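Local atomic coordinates of dTDP-4-dehydrorhamnose reductase (Yersinia enterocolitica, PDB entry 5U9C), a protein that probably catalyses the NADPH-dependent reduction of dTDP-4-dehydro-beta-L-rhamnose to dTDP-L-rhamnose in dTDP-L-rhamnose biosynthesis. Residues D[82-87]-D[134-139]; D[100-105]-D[148-153]; D[118-123]-D[213-218]. All blocks are in the same frame, centred on the assembly; numbering follows the deposited sequence.

Contact 1: residues D[82-87]-D[134-139]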
loop_
_atom_site.group_PDB
_atom_site.type_symbol
_atom_site.label_atom_id
_atom_site.label_comp_id
_atom_site.label_asym_id
_atom_site.label_seq_id
_atom_site.Cartn_x
_atom_site.Cartn_y
_atom_site.Cartn_z
ATOM N N TYR D 82 15.834 -25.110 7.439
ATOM C CA TYR D 82 14.887 -26.161 7.811
ATOM C C TYR D 82 13.686 -26.306 6.903
ATOM O O TYR D 82 13.241 -27.431 6.654
ATOM C CB TYR D 82 14.349 -25.919 9.218
ATOM C CG TYR D 82 15.252 -26.322 10.365
ATOM C CD1 TYR D 82 16.574 -25.902 10.435
ATOM C CD2 TYR D 82 14.738 -27.055 11.438
ATOM C CE1 TYR D 82 17.390 -26.241 11.524
ATOM C CE2 TYR D 82 15.541 -27.404 12.526
ATOM C CZ TYR D 82 16.862 -26.993 12.564
ATOM O OH TYR D 82 17.649 -27.344 13.643
ATOM N N ASN D 83 13.135 -25.187 6.456
ATOM C CA ASN D 83 11.898 -25.207 5.663
ATOM C C ASN D 83 12.119 -25.088 4.180
ATOM O O ASN D 83 11.302 -25.588 3.386
ATOM C CB ASN D 83 10.936 -24.109 6.164
ATOM C CG ASN D 83 10.555 -24.299 7.630
ATOM O OD1 ASN D 83 10.717 -25.393 8.182
ATOM N ND2 ASN D 83 10.063 -23.233 8.278
ATOM N N HIS D 84 13.198 -24.410 3.788
ATOM C CA HIS D 84 13.489 -24.276 2.366
ATOM C C HIS D 84 14.570 -25.223 1.874
ATOM O O HIS D 84 14.291 -26.086 1.059
ATOM C CB HIS D 84 13.823 -22.844 1.989
ATOM C CG HIS D 84 14.277 -22.694 0.574
ATOM N ND1 HIS D 84 15.247 -21.795 0.201
ATOM C CD2 HIS D 84 13.977 -23.409 -0.538
ATOM C CE1 HIS D 84 15.461 -21.898 -1.100
ATOM N NE2 HIS D 84 14.713 -22.881 -1.569
ATOM N N LEU D 85 15.795 -25.076 2.359
ATOM C CA LEU D 85 16.874 -25.914 1.854
ATOM C C LEU D 85 16.627 -27.416 2.049
ATOM O O LEU D 85 16.854 -28.184 1.135
ATOM C CB LEU D 85 18.222 -25.479 2.436
ATOM C CG LEU D 85 18.584 -23.999 2.185
ATOM C CD1 LEU D 85 19.965 -23.749 2.741
ATOM C CD2 LEU D 85 18.556 -23.615 0.713
ATOM N N ALA D 86 16.164 -27.830 3.228
ATOM C CA ALA D 86 15.884 -29.232 3.467
ATOM C C ALA D 86 14.784 -29.736 2.523
ATOM O O ALA D 86 14.902 -30.810 1.964
ATOM C CB ALA D 86 15.497 -29.476 4.921
ATOM N N THR D 87 13.747 -28.932 2.331
ATOM C CA THR D 87 12.616 -29.300 1.491
ATOM C C THR D 87 13.077 -29.446 0.033
ATOM O O THR D 87 12.600 -30.331 -0.665
ATOM C CB THR D 87 11.487 -28.263 1.635
ATOM O OG1 THR D 87 11.034 -28.257 2.988
ATOM C CG2 THR D 87 10.296 -28.569 0.729
ATOM N N LYS D 134 8.121 -21.308 4.127
ATOM C CA LYS D 134 7.163 -22.325 3.699
ATOM C C LYS D 134 6.805 -22.165 2.218
ATOM O O LYS D 134 6.712 -23.172 1.468
ATOM C CB LYS D 134 5.884 -22.282 4.548
ATOM C CG LYS D 134 6.065 -22.646 6.029
ATOM C CD LYS D 134 6.584 -24.061 6.295
ATOM C CE LYS D 134 5.648 -25.140 5.778
ATOM N NZ LYS D 134 6.073 -26.505 6.157
ATOM N N LEU D 135 6.616 -20.913 1.796
ATOM C CA LEU D 135 6.250 -20.618 0.406
ATOM C C LEU D 135 7.348 -21.000 -0.569
ATOM O O LEU D 135 7.073 -21.556 -1.614
ATOM C CB LEU D 135 5.922 -19.142 0.231
ATOM C CG LEU D 135 5.565 -18.710 -1.196
ATOM C CD1 LEU D 135 4.389 -19.505 -1.733
ATOM C CD2 LEU D 135 5.262 -17.214 -1.225
ATOM N N ILE D 136 8.595 -20.672 -0.255
ATOM C CA ILE D 136 9.661 -21.033 -1.185
ATOM C C ILE D 136 9.824 -22.580 -1.156
ATOM O O ILE D 136 10.149 -23.195 -2.180
ATOM C CB ILE D 136 10.966 -20.246 -0.924
ATOM C CG1 ILE D 136 11.997 -20.488 -2.046
ATOM C CG2 ILE D 136 11.553 -20.577 0.428
ATOM C CD1 ILE D 136 11.628 -19.902 -3.388
ATOM N N GLY D 137 9.541 -23.209 -0.006
ATOM C CA GLY D 137 9.584 -24.673 0.080
ATOM C C GLY D 137 8.534 -25.229 -0.883
ATOM O O GLY D 137 8.804 -26.208 -1.614
ATOM N N GLU D 138 7.350 -24.603 -0.927
ATOM C CA GLU D 138 6.303 -25.032 -1.890
ATOM C C GLU D 138 6.812 -24.957 -3.325
ATOM O O GLU D 138 6.598 -25.889 -4.099
ATOM C CB GLU D 138 5.022 -24.198 -1.824
ATOM C CG GLU D 138 4.205 -24.239 -0.533
ATOM C CD GLU D 138 2.880 -23.491 -0.674
ATOM O OE1 GLU D 138 2.534 -23.077 -1.809
ATOM O OE2 GLU D 138 2.166 -23.333 0.341
ATOM N N SER D 139 7.475 -23.856 -3.671
ATOM C CA SER D 139 8.022 -23.687 -5.018
ATOM C C SER D 139 8.950 -24.855 -5.356
ATOM O O SER D 139 8.832 -25.452 -6.438
ATOM C CB SER D 139 8.798 -22.371 -5.161
ATOM O OG SER D 139 7.995 -21.243 -4.875
HETATM O O HOH W 1 8.881 -26.783 5.548
#

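Contact 2: residues D[100-105]-D[148-153]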
loop_
_atom_site.group_PDB
_atom_site.type_symbol
_atom_site.label_atom_id
_atom_site.label_comp_id
_atom_site.label_asym_id
_atom_site.label_seq_id
_atom_site.Cartn_x
_atom_site.Cartn_y
_atom_site.Cartn_z
ATOM N N TRP D 100 5.749 -40.040 -5.126
ATOM C CA TRP D 100 4.688 -39.036 -4.956
ATOM C C TRP D 100 5.009 -38.340 -3.632
ATOM O O TRP D 100 5.228 -39.008 -2.623
ATOM C CB TRP D 100 3.335 -39.725 -4.918
ATOM C CG TRP D 100 2.121 -38.879 -4.620
ATOM C CD1 TRP D 100 1.320 -38.226 -5.527
ATOM C CD2 TRP D 100 1.500 -38.704 -3.344
ATOM N NE1 TRP D 100 0.265 -37.628 -4.877
ATOM C CE2 TRP D 100 0.346 -37.915 -3.542
ATOM C CE3 TRP D 100 1.820 -39.120 -2.043
ATOM C CZ2 TRP D 100 -0.489 -37.541 -2.490
ATOM C CZ3 TRP D 100 0.991 -38.750 -1.007
ATOM C CH2 TRP D 100 -0.155 -37.965 -1.238
ATOM N N LEU D 101 5.066 -37.008 -3.650
ATOM C CA LEU D 101 5.455 -36.217 -2.493
ATOM C C LEU D 101 4.349 -35.347 -1.943
ATOM O O LEU D 101 3.768 -34.528 -2.663
ATOM C CB LEU D 101 6.632 -35.317 -2.877
ATOM C CG LEU D 101 7.133 -34.277 -1.870
ATOM C CD1 LEU D 101 7.604 -34.916 -0.577
ATOM C CD2 LEU D 101 8.276 -33.497 -2.480
ATOM N N LEU D 102 4.097 -35.485 -0.651
ATOM C CA LEU D 102 3.105 -34.682 0.034
ATOM C C LEU D 102 3.861 -33.713 0.911
ATOM O O LEU D 102 4.701 -34.124 1.703
ATOM C CB LEU D 102 2.149 -35.556 0.856
ATOM C CG LEU D 102 1.152 -34.878 1.817
ATOM C CD1 LEU D 102 0.428 -33.715 1.219
ATOM C CD2 LEU D 102 0.131 -35.882 2.331
ATOM N N TYR D 103 3.594 -32.431 0.730
ATOM C CA TYR D 103 4.230 -31.367 1.512
ATOM C C TYR D 103 3.161 -30.644 2.315
ATOM O O TYR D 103 2.191 -30.145 1.755
ATOM C CB TYR D 103 4.971 -30.368 0.593
ATOM C CG TYR D 103 5.623 -29.182 1.292
ATOM C CD1 TYR D 103 6.533 -29.375 2.330
ATOM C CD2 TYR D 103 5.416 -27.871 0.852
ATOM C CE1 TYR D 103 7.162 -28.305 2.954
ATOM C CE2 TYR D 103 6.050 -26.793 1.469
ATOM C CZ TYR D 103 6.927 -27.024 2.511
ATOM O OH TYR D 103 7.579 -25.991 3.123
ATOM N N LEU D 104 3.325 -30.640 3.630
ATOM C CA LEU D 104 2.411 -29.931 4.510
ATOM C C LEU D 104 2.851 -28.467 4.570
ATOM O O LEU D 104 3.931 -28.161 5.062
ATOM C CB LEU D 104 2.442 -30.531 5.907
ATOM C CG LEU D 104 1.599 -29.814 6.974
ATOM C CD1 LEU D 104 0.120 -29.889 6.610
ATOM C CD2 LEU D 104 1.865 -30.429 8.333
ATOM N N SER D 105 2.019 -27.572 4.054
ATOM C CA SER D 105 2.324 -26.127 4.074
ATOM C C SER D 105 1.381 -25.406 5.040
ATOM O O SER D 105 0.691 -26.051 5.825
ATOM C CB SER D 105 2.322 -25.515 2.661
ATOM O OG SER D 105 2.892 -24.192 2.679
ATOM N N ASN D 148 3.407 -34.951 -9.779
ATOM C CA ASN D 148 3.354 -36.013 -8.792
ATOM C C ASN D 148 3.607 -35.491 -7.377
ATOM O O ASN D 148 4.436 -36.028 -6.643
ATOM C CB ASN D 148 4.385 -37.087 -9.197
ATOM C CG ASN D 148 4.067 -38.459 -8.640
ATOM O OD1 ASN D 148 2.906 -38.810 -8.409
ATOM N ND2 ASN D 148 5.104 -39.277 -8.482
ATOM N N HIS D 149 2.910 -34.414 -7.005
ATOM C CA HIS D 149 3.018 -33.870 -5.657
ATOM C C HIS D 149 1.657 -33.418 -5.179
ATOM O O HIS D 149 0.732 -33.187 -5.996
ATOM C CB HIS D 149 3.948 -32.667 -5.607
ATOM C CG HIS D 149 3.389 -31.454 -6.285
ATOM N ND1 HIS D 149 3.586 -31.189 -7.625
ATOM C CD2 HIS D 149 2.618 -30.445 -5.811
ATOM C CE1 HIS D 149 2.963 -30.065 -7.945
ATOM N NE2 HIS D 149 2.356 -29.603 -6.868
ATOM N N LEU D 150 1.554 -33.277 -3.864
ATOM C CA LEU D 150 0.365 -32.725 -3.230
ATOM C C LEU D 150 0.831 -31.768 -2.132
ATOM O O LEU D 150 1.608 -32.151 -1.239
ATOM C CB LEU D 150 -0.536 -33.806 -2.648
ATOM C CG LEU D 150 -1.801 -33.295 -1.937
ATOM C CD1 LEU D 150 -2.655 -32.420 -2.846
ATOM C CD2 LEU D 150 -2.638 -34.435 -1.385
ATOM N N ILE D 151 0.379 -30.524 -2.217
ATOM C CA ILE D 151 0.695 -29.503 -1.222
ATOM C C ILE D 151 -0.607 -29.178 -0.525
ATOM O O ILE D 151 -1.603 -28.813 -1.187
ATOM C CB ILE D 151 1.276 -28.250 -1.884
ATOM C CG1 ILE D 151 2.679 -28.566 -2.408
ATOM C CG2 ILE D 151 1.319 -27.081 -0.895
ATOM C CD1 ILE D 151 3.216 -27.537 -3.385
ATOM N N ILE D 152 -0.625 -29.357 0.792
ATOM C CA ILE D 152 -1.807 -29.074 1.594
ATOM C C ILE D 152 -1.481 -27.952 2.560
ATOM O O ILE D 152 -0.520 -28.040 3.346
ATOM C CB ILE D 152 -2.270 -30.272 2.408
ATOM C CG1 ILE D 152 -2.501 -31.488 1.507
ATOM C CG2 ILE D 152 -3.542 -29.906 3.187
ATOM C CD1 ILE D 152 -2.910 -32.732 2.272
ATOM N N ARG D 153 -2.283 -26.905 2.519
ATOM C CA ARG D 153 -2.108 -25.789 3.430
ATOM C C ARG D 153 -3.111 -25.945 4.562
ATOM O O ARG D 153 -4.316 -26.037 4.332
ATOM C CB ARG D 153 -2.290 -24.446 2.720
ATOM C CG ARG D 153 -1.342 -24.211 1.551
ATOM C CD ARG D 153 -1.444 -22.784 1.026
ATOM N NE ARG D 153 -0.550 -22.508 -0.086
ATOM C CZ ARG D 153 -0.892 -22.093 -1.306
ATOM N NH1 ARG D 153 -2.157 -21.821 -1.638
ATOM N NH2 ARG D 153 0.068 -21.880 -2.197
#

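Contact 3: residues D[118-123]-D[213-218]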
loop_
_atom_site.group_PDB
_atom_site.type_symbol
_atom_site.label_atom_id
_atom_site.label_comp_id
_atom_site.label_asym_id
_atom_site.label_seq_id
_atom_site.Cartn_x
_atom_site.Cartn_y
_atom_site.Cartn_z
ATOM N N TYR D 118 -8.500 -16.549 2.198
ATOM C CA TYR D 118 -7.797 -16.863 0.962
ATOM C C TYR D 118 -8.118 -18.287 0.452
ATOM O O TYR D 118 -8.113 -19.259 1.240
ATOM C CB TYR D 118 -6.270 -16.760 1.179
ATOM C CG TYR D 118 -5.812 -15.400 1.672
ATOM C CD1 TYR D 118 -5.777 -15.104 3.028
ATOM C CD2 TYR D 118 -5.437 -14.401 0.769
ATOM C CE1 TYR D 118 -5.393 -13.858 3.477
ATOM C CE2 TYR D 118 -5.052 -13.141 1.206
ATOM C CZ TYR D 118 -5.017 -12.880 2.563
ATOM O OH TYR D 118 -4.617 -11.636 2.989
ATOM N N ASN D 119 -8.373 -18.413 -0.852
ATOM C CA ASN D 119 -8.570 -19.727 -1.467
ATOM C C ASN D 119 -7.354 -20.100 -2.344
ATOM O O ASN D 119 -6.376 -19.322 -2.424
ATOM C CB ASN D 119 -9.913 -19.809 -2.205
ATOM C CG ASN D 119 -9.987 -18.900 -3.399
ATOM O OD1 ASN D 119 -9.028 -18.791 -4.187
ATOM N ND2 ASN D 119 -11.148 -18.265 -3.579
ATOM N N GLU D 120 -7.396 -21.277 -2.969
ATOM C CA GLU D 120 -6.275 -21.766 -3.779
ATOM C C GLU D 120 -5.914 -20.891 -5.013
ATOM O O GLU D 120 -4.818 -21.017 -5.543
ATOM C CB GLU D 120 -6.453 -23.239 -4.191
ATOM C CG GLU D 120 -6.536 -24.259 -3.042
ATOM C CD GLU D 120 -7.956 -24.517 -2.518
ATOM O OE1 GLU D 120 -8.850 -23.676 -2.725
ATOM O OE2 GLU D 120 -8.175 -25.569 -1.872
ATOM N N LEU D 121 -6.813 -20.006 -5.449
ATOM C CA LEU D 121 -6.504 -19.080 -6.548
ATOM C C LEU D 121 -5.775 -17.813 -6.078
ATOM O O LEU D 121 -5.158 -17.111 -6.903
ATOM C CB LEU D 121 -7.751 -18.675 -7.345
ATOM C CG LEU D 121 -8.236 -19.702 -8.340
ATOM C CD1 LEU D 121 -9.501 -19.211 -9.051
ATOM C CD2 LEU D 121 -7.140 -20.022 -9.362
ATOM N N ASP D 122 -5.859 -17.503 -4.781
ATOM C CA ASP D 122 -5.186 -16.319 -4.253
ATOM C C ASP D 122 -3.673 -16.528 -4.371
ATOM O O ASP D 122 -3.193 -17.640 -4.240
ATOM C CB ASP D 122 -5.656 -16.027 -2.837
ATOM C CG ASP D 122 -7.011 -15.373 -2.820
ATOM O OD1 ASP D 122 -7.072 -14.196 -3.232
ATOM O OD2 ASP D 122 -8.014 -15.999 -2.395
ATOM N N ILE D 123 -2.935 -15.477 -4.698
ATOM C CA ILE D 123 -1.483 -15.609 -4.892
ATOM C C ILE D 123 -0.794 -15.307 -3.572
ATOM O O ILE D 123 -0.995 -14.233 -3.016
ATOM C CB ILE D 123 -0.972 -14.677 -5.992
ATOM C CG1 ILE D 123 -1.825 -14.848 -7.246
ATOM C CG2 ILE D 123 0.489 -14.971 -6.307
ATOM C CD1 ILE D 123 -1.476 -13.874 -8.343
ATOM N N GLY D 213 -1.606 -31.669 -6.760
ATOM C CA GLY D 213 -1.909 -30.236 -6.829
ATOM C C GLY D 213 -1.789 -29.542 -5.482
ATOM O O GLY D 213 -1.017 -29.971 -4.645
ATOM N N THR D 214 -2.542 -28.458 -5.302
ATOM C CA THR D 214 -2.507 -27.656 -4.076
ATOM C C THR D 214 -3.919 -27.547 -3.508
ATOM O O THR D 214 -4.870 -27.234 -4.241
ATOM C CB THR D 214 -1.895 -26.261 -4.332
ATOM O OG1 THR D 214 -0.495 -26.401 -4.644
ATOM C CG2 THR D 214 -2.004 -25.353 -3.083
ATOM N N LEU D 215 -4.050 -27.802 -2.210
ATOM C CA LEU D 215 -5.328 -27.721 -1.516
ATOM C C LEU D 215 -5.199 -27.007 -0.186
ATOM O O LEU D 215 -4.144 -27.009 0.432
ATOM C CB LEU D 215 -5.863 -29.121 -1.231
ATOM C CG LEU D 215 -6.401 -29.940 -2.390
ATOM C CD1 LEU D 215 -6.562 -31.393 -1.979
ATOM C CD2 LEU D 215 -7.727 -29.353 -2.864
ATOM N N HIS D 216 -6.292 -26.387 0.227
ATOM C CA HIS D 216 -6.417 -25.768 1.536
ATOM C C HIS D 216 -7.294 -26.726 2.328
ATOM O O HIS D 216 -8.374 -27.086 1.867
ATOM C CB HIS D 216 -7.150 -24.446 1.395
ATOM C CG HIS D 216 -6.322 -23.367 0.794
ATOM N ND1 HIS D 216 -6.742 -22.056 0.744
ATOM C CD2 HIS D 216 -5.050 -23.377 0.330
ATOM C CE1 HIS D 216 -5.791 -21.317 0.202
ATOM N NE2 HIS D 216 -4.760 -22.094 -0.072
ATOM N N PHE D 217 -6.850 -27.124 3.519
ATOM C CA PHE D 217 -7.623 -28.041 4.343
ATOM C C PHE D 217 -7.861 -27.405 5.715
ATOM O O PHE D 217 -6.952 -27.332 6.566
ATOM C CB PHE D 217 -6.942 -29.423 4.460
ATOM C CG PHE D 217 -7.834 -30.481 5.086
ATOM C CD1 PHE D 217 -7.983 -30.549 6.461
ATOM C CD2 PHE D 217 -8.545 -31.374 4.304
ATOM C CE1 PHE D 217 -8.807 -31.485 7.045
ATOM C CE2 PHE D 217 -9.370 -32.325 4.890
ATOM C CZ PHE D 217 -9.497 -32.379 6.263
ATOM N N ALA D 218 -9.091 -26.929 5.916
ATOM C CA ALA D 218 -9.469 -26.269 7.168
ATOM C C ALA D 218 -10.972 -26.247 7.381
ATOM O O ALA D 218 -11.752 -26.259 6.410
ATOM C CB ALA D 218 -8.949 -24.834 7.171
#

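Contact 1: residues D[82-87]-D[134-139]
His-84 and Ile-136 make the main side-chain packing between helix 76-97 and helix 129-144. Ile-136 is modelled in two conformers, and the account holds for the one described. His-84 CG is anti to its backbone N (chi1 173°). The ring presents a face to Ile-136, whose CG1 lies 3.8 Å from the ring centroid in a CH-pi contact. Ile-136 CG2 packs over the same ring at 3.5 Å from His-84 CG. Gly-137 lets the backbones come close: its CA is 4.5 Å from His-84 CA. Thr-87 CG2 rests 3.6 Å from Gly-137 O. The bent chain of Lys-134 passes its CD close to the Asn-83 amide.

Between the two segments the polar link runs through a water. Water 1 accepts from Lys-134 NZ at 2.9 Å and donates weakly to Asn-83 O. The same carbonyl receives Thr-87 OG1 at 2.7 Å, from above its plane. Asn-83 ND2 bonds directly to Ser-133 OG, one residue earlier on helix 129-144. Asn-83 OD1 and Lys-134 NZ bond outside the helix pair, to Glu-66 N and Leu-104 O.

The nearly parallel helices are therefore joined by close packing, a bridging water and the Asn-83 to Ser-133 hydrogen bond.

Contact 2: residues D[100-105]-D[148-153]
Leu-102 reaches across to Leu-150 and Ile-152 through its torsions. CG is anti to the backbone N (chi1 171°), and chi2 of 46° turns CD1 toward the other strand. CD1 then lies 3.6 Å from Ile-152 CD1 and 3.9 Å from Leu-150 CG; its nearest neighbour on that strand is Leu-150 O, at 3.1 Å. Trp-100 CG is also anti to its N, and the indole runs alongside Leu-150, extending in the same direction. Trp-100 CZ2 is 3.7 Å from Leu-150 CB. At the CD1 edge of the indole, Asn-148 OD1 lies in the ring plane, 3.3 Å from Trp-100 CD1. The amide and ring planes are 62° apart.

The backbones form a regular parallel ladder. Leu-101, Tyr-103 and Ser-105 donate to Asn-148, Leu-150 and Ile-152, and the last two donate back to Leu-101 and Tyr-103. All five bonds are fairly straight. The shortest, Ser-105 N to Ile-152 O, is 2.7 Å. The longest, Leu-101 N to Asn-148 O, is 3.2 Å.

Polar groups gather on the face of Tyr-103 and Ser-105. There Glu-138 OE2 accepts Ser-105 OG, and OE1 forms a salt bridge with Arg-153 NH2.

The two strands are the fourth and fifth of six in the parallel Rossmann-type sheet. Strand 100-106 also pairs with strand 59-62. Strand 149-154 pairs on its other side with 213-217. Helix 196-209 covers the face of Leu-102, Leu-150 and Ile-152. Helix 129-144 covers the opposite face, where Tyr-103, His-149 and Ile-151 lie.

Contact 3: residues D[118-123]-D[213-218]
Glu-120 and His-216 stack, their side chains running in opposing directions. The carboxylate and the imidazole planes are only 19° apart. Glu-120 CG sits over one ring face, 4.0 Å from the His-216 ring centroid and nearer the ring's rim than its centre, in a CH-pi contact. The Glu-120 chain bends at chi2 (90°), which places CD 3.9 Å from His-216 CG. Glu-120 OE2 then accepts the backbone N of His-216 at 2.9 Å, from 39° above the carboxylate plane. Ser-264 OG also bonds to OE2, and Ile-265 N holds OE1. The carboxylate is thus fixed by at least three bonds.

The His-216 ring turns an edge to the Tyr-118 carbonyl, while Glu-120 N lies over a face. His-216 ND1 makes a weak bond to Tyr-118 O at 3.2 Å, and it bonds to Glu-263 O as well. NE2 bonds to Arg-153 NH1. This is consistent with a proton on ND1 and a lone pair on NE2.

The backbone beside the ring is a type I turn from Asn-119 to Asp-122. Asn-119 OD1 accepts Leu-121 N at 2.8 Å, an Asx turn. Asp-122 OD2 accepts Asn-119 N at 2.9 Å through its anti lone pair, and it also bonds to Tyr-129 OH of a neighbouring subunit.

The contact ties this loop, which precedes helix 129-144, to strand 213-217. That strand is outermost in the sheet within this chain and pairs with strand 149-154. Helix 196-209 packs on Leu-215 and Phe-217. Before the turn, Tyr-118 pairs through its backbone with Gly-261 and Glu-263.

How the contacts relate
The three contacts run from the helical layer into the sheet and out to its last strand within this chain. The centre of contact 2 is about 12 Å from those of contacts 1 and 3, which are themselves about 17 Å apart. Contact 1 joins helices 76-97 and 129-144. The strands that follow them in the chain, 100-106 and 149-154, pair in contact 2. Strand 213-217 of contact 3 then extends the same sheet beside 149-154. Along the chain the segments come in the order 82-87, 100-105, 118-123, 134-139, 148-153 and 213-218, so all three pairs interleave. Parallel strands with intervening helices are characteristic of the Rossmann fold expected of this NADP-dependent family.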